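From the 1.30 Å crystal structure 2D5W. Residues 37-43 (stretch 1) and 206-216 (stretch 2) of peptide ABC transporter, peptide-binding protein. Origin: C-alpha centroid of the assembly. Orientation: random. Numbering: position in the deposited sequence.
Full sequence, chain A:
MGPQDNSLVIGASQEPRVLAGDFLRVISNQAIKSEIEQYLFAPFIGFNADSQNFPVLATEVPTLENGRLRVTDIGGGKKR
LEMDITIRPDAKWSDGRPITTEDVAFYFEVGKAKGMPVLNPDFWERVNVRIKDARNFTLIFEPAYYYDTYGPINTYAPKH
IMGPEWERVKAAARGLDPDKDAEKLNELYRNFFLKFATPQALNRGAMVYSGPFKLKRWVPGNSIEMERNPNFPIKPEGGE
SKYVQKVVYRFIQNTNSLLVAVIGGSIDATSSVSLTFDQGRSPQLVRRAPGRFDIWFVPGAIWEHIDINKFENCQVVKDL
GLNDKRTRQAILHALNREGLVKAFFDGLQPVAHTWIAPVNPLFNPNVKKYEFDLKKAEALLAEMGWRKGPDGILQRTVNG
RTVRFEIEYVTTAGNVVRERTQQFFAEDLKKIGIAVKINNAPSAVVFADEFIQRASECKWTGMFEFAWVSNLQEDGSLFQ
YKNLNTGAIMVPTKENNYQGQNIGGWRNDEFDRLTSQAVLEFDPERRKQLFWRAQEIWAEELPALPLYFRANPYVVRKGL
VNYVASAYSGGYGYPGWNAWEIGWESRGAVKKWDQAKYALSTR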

# COMPACT_ATOMS: atom_id res chain seq x y z
N GLU A 37 -8.46 -8.54 2.62
CA GLU A 37 -7.88 -9.87 2.61
C GLU A 37 -7.41 -10.39 3.96
O GLU A 37 -7.20 -11.59 4.11
CB GLU A 37 -6.77 -9.94 1.56
CG GLU A 37 -7.36 -9.95 0.16
CD GLU A 37 -6.33 -10.10 -0.94
OE1 GLU A 37 -6.75 -10.20 -2.11
OE2 GLU A 37 -5.13 -10.12 -0.63
N GLN A 38 -7.27 -9.51 4.95
CA GLN A 38 -6.88 -9.99 6.28
C GLN A 38 -8.00 -10.88 6.80
O GLN A 38 -7.75 -11.86 7.51
CB GLN A 38 -6.71 -8.84 7.26
CG GLN A 38 -5.57 -7.90 6.97
CD GLN A 38 -5.58 -6.78 7.98
OE1 GLN A 38 -4.71 -6.71 8.85
NE2 GLN A 38 -6.58 -5.92 7.88
N TYR A 39 -9.24 -10.54 6.46
CA TYR A 39 -10.39 -11.32 6.90
C TYR A 39 -10.44 -12.69 6.22
O TYR A 39 -10.90 -13.67 6.80
CB TYR A 39 -11.70 -10.57 6.60
CG TYR A 39 -11.90 -9.33 7.43
CD1 TYR A 39 -11.25 -8.13 7.12
CD2 TYR A 39 -12.72 -9.36 8.56
CE1 TYR A 39 -11.40 -7.00 7.92
CE2 TYR A 39 -12.87 -8.24 9.37
CZ TYR A 39 -12.21 -7.06 9.05
OH TYR A 39 -12.36 -5.97 9.87
N LEU A 40 -9.94 -12.73 4.99
CA LEU A 40 -9.97 -13.93 4.15
C LEU A 40 -8.73 -14.82 4.17
O LEU A 40 -8.82 -16.02 3.87
CB LEU A 40 -10.25 -13.52 2.71
CG LEU A 40 -11.55 -12.78 2.43
CD1 LEU A 40 -11.54 -12.21 1.02
CD2 LEU A 40 -12.74 -13.72 2.63
N PHE A 41 -7.58 -14.24 4.49
CA PHE A 41 -6.32 -14.97 4.50
C PHE A 41 -5.51 -14.59 5.72
O PHE A 41 -5.23 -13.42 5.95
CB PHE A 41 -5.53 -14.65 3.23
CG PHE A 41 -6.21 -15.12 1.97
CD1 PHE A 41 -6.09 -16.44 1.55
CD2 PHE A 41 -7.00 -14.26 1.23
CE1 PHE A 41 -6.76 -16.90 0.42
CE2 PHE A 41 -7.69 -14.71 0.10
CZ PHE A 41 -7.56 -16.04 -0.31
N ALA A 42 -5.13 -15.59 6.51
CA ALA A 42 -4.37 -15.34 7.73
C ALA A 42 -2.88 -15.62 7.54
O ALA A 42 -2.49 -16.53 6.81
CB ALA A 42 -4.91 -16.20 8.86
N PRO A 43 -2.03 -14.82 8.20
CA PRO A 43 -0.59 -15.01 8.09
C PRO A 43 -0.09 -16.09 9.04
O PRO A 43 -0.83 -16.57 9.90
CB PRO A 43 -0.05 -13.64 8.47
CG PRO A 43 -1.00 -13.23 9.57
CD PRO A 43 -2.35 -13.63 9.00
N ALA A 206 -13.88 -20.02 -7.30
CA ALA A 206 -12.52 -20.18 -7.81
C ALA A 206 -11.44 -20.27 -6.74
O ALA A 206 -10.40 -20.89 -6.97
CB ALA A 206 -12.19 -19.04 -8.77
N MET A 207 -11.66 -19.66 -5.58
CA MET A 207 -10.65 -19.68 -4.52
C MET A 207 -11.14 -20.29 -3.21
O MET A 207 -12.34 -20.52 -3.02
CB MET A 207 -10.16 -18.25 -4.24
CG MET A 207 -9.17 -17.71 -5.26
SD MET A 207 -7.59 -18.60 -5.24
CE MET A 207 -6.82 -17.90 -3.76
N VAL A 208 -10.18 -20.57 -2.33
CA VAL A 208 -10.46 -21.06 -0.99
C VAL A 208 -9.76 -20.07 -0.07
O VAL A 208 -8.87 -19.33 -0.50
CB VAL A 208 -9.98 -22.50 -0.74
CG1 VAL A 208 -10.80 -23.46 -1.61
CG2 VAL A 208 -8.50 -22.63 -1.02
N TYR A 209 -10.15 -20.07 1.20
CA TYR A 209 -9.68 -19.09 2.16
C TYR A 209 -9.08 -19.65 3.44
O TYR A 209 -9.53 -20.67 3.94
CB TYR A 209 -10.88 -18.19 2.47
CG TYR A 209 -11.49 -17.66 1.18
CD1 TYR A 209 -10.96 -16.55 0.55
CD2 TYR A 209 -12.52 -18.35 0.53
CE1 TYR A 209 -11.41 -16.13 -0.69
CE2 TYR A 209 -12.98 -17.94 -0.73
CZ TYR A 209 -12.41 -16.83 -1.33
OH TYR A 209 -12.82 -16.40 -2.57
N SER A 210 -8.06 -18.97 3.97
CA SER A 210 -7.37 -19.42 5.17
C SER A 210 -7.63 -18.57 6.40
O SER A 210 -7.16 -18.90 7.49
CB SER A 210 -5.87 -19.43 4.91
OG SER A 210 -5.44 -18.12 4.61
N GLY A 211 -8.34 -17.46 6.23
CA GLY A 211 -8.61 -16.56 7.34
C GLY A 211 -9.84 -16.90 8.15
O GLY A 211 -10.48 -17.92 7.91
N PRO A 212 -10.19 -16.06 9.13
CA PRO A 212 -11.36 -16.31 9.97
C PRO A 212 -12.69 -16.24 9.20
O PRO A 212 -13.72 -16.68 9.70
CB PRO A 212 -11.25 -15.24 11.06
CG PRO A 212 -10.47 -14.15 10.40
CD PRO A 212 -9.43 -14.89 9.61
N PHE A 213 -12.64 -15.69 7.99
CA PHE A 213 -13.83 -15.58 7.14
C PHE A 213 -13.52 -16.09 5.74
O PHE A 213 -12.36 -16.17 5.33
CB PHE A 213 -14.31 -14.13 7.07
CG PHE A 213 -14.77 -13.59 8.40
CD1 PHE A 213 -16.08 -13.77 8.84
CD2 PHE A 213 -13.86 -12.98 9.26
CE1 PHE A 213 -16.47 -13.36 10.12
CE2 PHE A 213 -14.24 -12.57 10.54
CZ PHE A 213 -15.55 -12.76 10.97
N LYS A 214 -14.57 -16.46 5.02
CA LYS A 214 -14.45 -16.94 3.65
C LYS A 214 -15.43 -16.13 2.81
O LYS A 214 -16.40 -15.58 3.34
CB LYS A 214 -14.76 -18.44 3.56
CG LYS A 214 -16.13 -18.85 4.08
CD LYS A 214 -16.32 -20.36 3.97
CE LYS A 214 -17.66 -20.80 4.53
NZ LYS A 214 -17.87 -22.26 4.31
N LEU A 215 -15.19 -16.05 1.51
CA LEU A 215 -16.07 -15.27 0.66
C LEU A 215 -17.44 -15.90 0.49
O LEU A 215 -17.57 -17.12 0.37
CB LEU A 215 -15.44 -15.08 -0.72
CG LEU A 215 -16.24 -14.22 -1.70
CD1 LEU A 215 -16.17 -12.76 -1.27
CD2 LEU A 215 -15.69 -14.39 -3.11
N LYS A 216 -18.47 -15.07 0.52
CA LYS A 216 -19.84 -15.52 0.27
C LYS A 216 -20.13 -15.03 -1.15
O LYS A 216 -20.40 -15.84 -2.04
CB LYS A 216 -20.82 -14.89 1.26
CG LYS A 216 -22.28 -15.24 0.99
CD LYS A 216 -22.53 -16.73 1.07
CE LYS A 216 -23.99 -17.06 0.82
NZ LYS A 216 -24.87 -16.37 1.81

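A weakly bonded helix that runs in from earlier in the chain to about residue 40, and the residues after it, settle against the loop 206-212 and the start of strand 213-216, burying 520 Å² in all. The closest fit is at Gly-211, whose CA lies 4.0 Å from the CA of Phe-41. One of its two CA hydrogens points at the other backbone, where a side chain would begin, and there is no room for more: an ideally placed CB would lie 2.6 Å from Tyr-39 O and 2.7 Å from both Leu-40 C and Phe-41 N. The bare glycine thus lets the backbones meet and hydrogen bond. Leu-40 O accepts from Gly-211 N (2.8 Å) and, weakly, from Ser-210 N (3.0 Å, 124°), while Tyr-39 O accepts from Phe-213 N (2.9 Å). Pro-212, which has no N-H to offer, packs its CD 3.4 Å from Tyr-39 O. A CA-H...O contact from Leu-40 CA to Phe-213 O (3.5 Å, 171°) adds to the backbone fit. Ser-210, with chi1 in p, brings OG within 3.2 Å of Ala-42 N to accept a hydrogen bond.

Side chains fill the space around these backbone contacts. The CA-to-CB bond of Leu-40 points away overall, yet CB touches Tyr-209 CD1 (3.8 Å), and the end of the side chain comes back to the strand, with CD2 3.6 Å from Lys-214 C and from Leu-215 N. Phe-41 likewise starts away and returns: its CZ touches both Tyr-209 CD1 (3.5 Å) and Met-207 CE (4.0 Å), the flexible methionine, m at all three chi angles, supplying a methyl. The Phe-41 and Tyr-209 rings meet obliquely, planes at 50°. Phe-41 CE1 also sits 3.3 Å from Val-208 O, a buried carbonyl oxygen left without a hydrogen-bond partner. Beyond the glycine, Phe-213 CD2 meets the edge of the Tyr-39 ring, 3.9 Å from its CD2.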